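Local coordinates for protein DNA polymerase III beta subunit (Streptococcus pyogenes, PDB 2AVT) that probably encircles DNA as a ring-shaped processivity factor that holds the replicative DNA polymerase on its template during chromosome copying, at residues L10-H13 against A14-T18. Sequence-based numbering, arbitrary orientation.
Sequences LFIH and ALNTT
One face of the Phe11 ring is taken by a methyl of Leu15: CD1 stands 3.7 Å from the ring centroid and only 7° off the normal, a CH-pi contact centred on the ring. Leu15 CG and CD2 come close to Phe11 CE1. Two torsions set up this i to i+4 pair. Phe11 turns its CG away from its own N and beside its carbonyl carbon (chi1 -160°), which carries the ring toward Leu15, one turn on, while Leu15 brings CG back beside its N (chi1 -76°), facing the turn before. That also presses Leu15 CG to 3.2 Å from Phe11 O, the carbonyl that accepts from Leu15 N. The Asn16 and Ile12 side chains lie side by side, pointing the same way, with ND2 of the Asn16 amide 3.5 Å from Ile12 CG2, while Asn16 N bonds to Ile12 O at 2.9 Å.

All this happens on helix 8-18 of the N-terminal domain, one of the paired helices which, in this family, line the central DNA channel with the beta-sheets behind them. Phe11, Ile12 and Asn16 turn to the partner helix 79-88, meeting Ile86, Ser87 and Ile83 there. Ala14, Leu15 and Thr18 pack on Leu45 of the sheet, and Ala14 also on Ile58.

Further along, the hydroxyl of Thr18 reaches back one turn: OG1 donates to Ala14 O at 2.9 Å, and Thr18 N bonds to the same oxygen at 3.2 Å. The two donors arrive from opposite faces of the carbonyl plane, so the oxygen is held from both sides, and Asn56 ND2 adds a weak third bond. Thr17 OG1 lies 3.0 Å from His13 O, the acceptor for Thr17 N, and a water bridges the two oxygens, giving a proton to His13 O.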
ATOM      1  N   LEU A  10       4.818  12.003  21.032  1.00 32.34           N
ATOM      2  CA  LEU A  10       3.728  12.980  21.095  1.00 32.20           C
ATOM      3  C   LEU A  10       3.776  13.911  19.873  1.00 31.85           C
ATOM      4  O   LEU A  10       2.764  14.158  19.216  1.00 30.84           O
ATOM      5  CB  LEU A  10       3.853  13.826  22.367  1.00 32.76           C
ATOM      6  CG  LEU A  10       2.876  14.995  22.569  1.00 34.90           C
ATOM      7  CD1 LEU A  10       1.552  14.474  23.105  1.00 33.68           C
ATOM      8  CD2 LEU A  10       3.468  15.989  23.560  1.00 33.68           C
ATOM      9  N   PHE A  11       4.967  14.430  19.589  1.00 28.66           N
ATOM     10  CA  PHE A  11       5.181  15.345  18.471  1.00 27.16           C
ATOM     11  C   PHE A  11       4.749  14.718  17.151  1.00 25.63           C
ATOM     12  O   PHE A  11       4.010  15.331  16.381  1.00 26.17           O
ATOM     13  CB  PHE A  11       6.665  15.738  18.413  1.00 21.97           C
ATOM     14  CG  PHE A  11       6.939  17.008  17.648  1.00 23.86           C
ATOM     15  CD1 PHE A  11       5.925  17.905  17.364  1.00 22.74           C
ATOM     16  CD2 PHE A  11       8.232  17.326  17.255  1.00 21.40           C
ATOM     17  CE1 PHE A  11       6.190  19.097  16.705  1.00 20.80           C
ATOM     18  CE2 PHE A  11       8.503  18.514  16.601  1.00 22.18           C
ATOM     19  CZ  PHE A  11       7.474  19.404  16.326  1.00 21.76           C
ATOM     20  N   ILE A  12       5.211  13.497  16.897  1.00 25.93           N
ATOM     21  CA  ILE A  12       4.887  12.781  15.667  1.00 26.90           C
ATOM     22  C   ILE A  12       3.380  12.615  15.475  1.00 27.81           C
ATOM     23  O   ILE A  12       2.861  12.876  14.393  1.00 27.29           O
ATOM     24  CB  ILE A  12       5.560  11.384  15.637  1.00 25.07           C
ATOM     25  CG1 ILE A  12       7.076  11.555  15.478  1.00 26.38           C
ATOM     26  CG2 ILE A  12       5.002  10.547  14.483  1.00 23.28           C
ATOM     27  CD1 ILE A  12       7.851  10.250  15.530  1.00 26.75           C
ATOM     28  N   HIS A  13       2.675  12.194  16.522  1.00 28.29           N
ATOM     29  CA  HIS A  13       1.226  12.012  16.413  1.00 29.86           C
ATOM     30  C   HIS A  13       0.525  13.301  15.993  1.00 26.41           C
ATOM     31  O   HIS A  13      -0.302  13.287  15.087  1.00 26.81           O
ATOM     32  CB  HIS A  13       0.644  11.505  17.734  1.00 34.24           C
ATOM     33  CG  HIS A  13       0.964  10.067  18.017  1.00 42.25           C
ATOM     34  ND1 HIS A  13       0.716   9.058  17.108  1.00 44.94           N
ATOM     35  CD2 HIS A  13       1.503   9.468  19.105  1.00 44.07           C
ATOM     36  CE1 HIS A  13       1.093   7.901  17.624  1.00 44.20           C
ATOM     37  NE2 HIS A  13       1.573   8.122  18.835  1.00 45.28           N
ATOM     38  N   ALA A  14       0.869  14.412  16.637  1.00 23.50           N
ATOM     39  CA  ALA A  14       0.264  15.703  16.314  1.00 24.29           C
ATOM     40  C   ALA A  14       0.643  16.192  14.909  1.00 22.51           C
ATOM     41  O   ALA A  14      -0.159  16.828  14.231  1.00 23.05           O
ATOM     42  CB  ALA A  14       0.676  16.748  17.354  1.00 23.25           C
ATOM     43  N   LEU A  15       1.874  15.909  14.489  1.00 22.84           N
ATOM     44  CA  LEU A  15       2.345  16.310  13.169  1.00 22.00           C
ATOM     45  C   LEU A  15       1.602  15.561  12.073  1.00 22.12           C
ATOM     46  O   LEU A  15       1.187  16.154  11.081  1.00 20.46           O
ATOM     47  CB  LEU A  15       3.854  16.053  13.032  1.00 19.93           C
ATOM     48  CG  LEU A  15       4.768  17.044  13.754  1.00 21.91           C
ATOM     49  CD1 LEU A  15       6.217  16.519  13.817  1.00 15.35           C
ATOM     50  CD2 LEU A  15       4.701  18.379  13.029  1.00 20.19           C
ATOM     51  N   ASN A  16       1.440  14.254  12.246  1.00 23.33           N
ATOM     52  CA  ASN A  16       0.753  13.448  11.248  1.00 24.97           C
ATOM     53  C   ASN A  16      -0.715  13.821  11.119  1.00 26.94           C
ATOM     54  O   ASN A  16      -1.315  13.615  10.075  1.00 26.76           O
ATOM     55  CB  ASN A  16       0.870  11.965  11.578  1.00 27.66           C
ATOM     56  CG  ASN A  16       2.273  11.438  11.372  1.00 30.72           C
ATOM     57  OD1 ASN A  16       3.067  12.033  10.643  1.00 31.96           O
ATOM     58  ND2 ASN A  16       2.581  10.306  11.995  1.00 32.51           N
ATOM     59  N   THR A  17      -1.295  14.358  12.185  1.00 28.02           N
ATOM     60  CA  THR A  17      -2.695  14.768  12.146  1.00 31.41           C
ATOM     61  C   THR A  17      -2.822  16.034  11.309  1.00 29.07           C
ATOM     62  O   THR A  17      -3.718  16.164  10.473  1.00 29.92           O
ATOM     63  CB  THR A  17      -3.223  15.086  13.549  1.00 33.53           C
ATOM     64  OG1 THR A  17      -3.185  13.901  14.352  1.00 41.41           O
ATOM     65  CG2 THR A  17      -4.649  15.596  13.473  1.00 38.81           C
ATOM     66  N   THR A  18      -1.919  16.973  11.563  1.00 26.96           N
ATOM     67  CA  THR A  18      -1.900  18.245  10.858  1.00 26.21           C
ATOM     68  C   THR A  18      -1.590  18.030   9.374  1.00 26.82           C
ATOM     69  O   THR A  18      -2.143  18.715   8.509  1.00 26.38           O
ATOM     70  CB  THR A  18      -0.833  19.178  11.463  1.00 25.21           C
ATOM     71  OG1 THR A  18      -1.041  19.287  12.880  1.00 25.57           O
ATOM     72  CG2 THR A  18      -0.923  20.561  10.836  1.00 21.53           C
TER
HETATM   73  O   HOH W   1      -1.690  11.358  14.484  1.00 29.06           O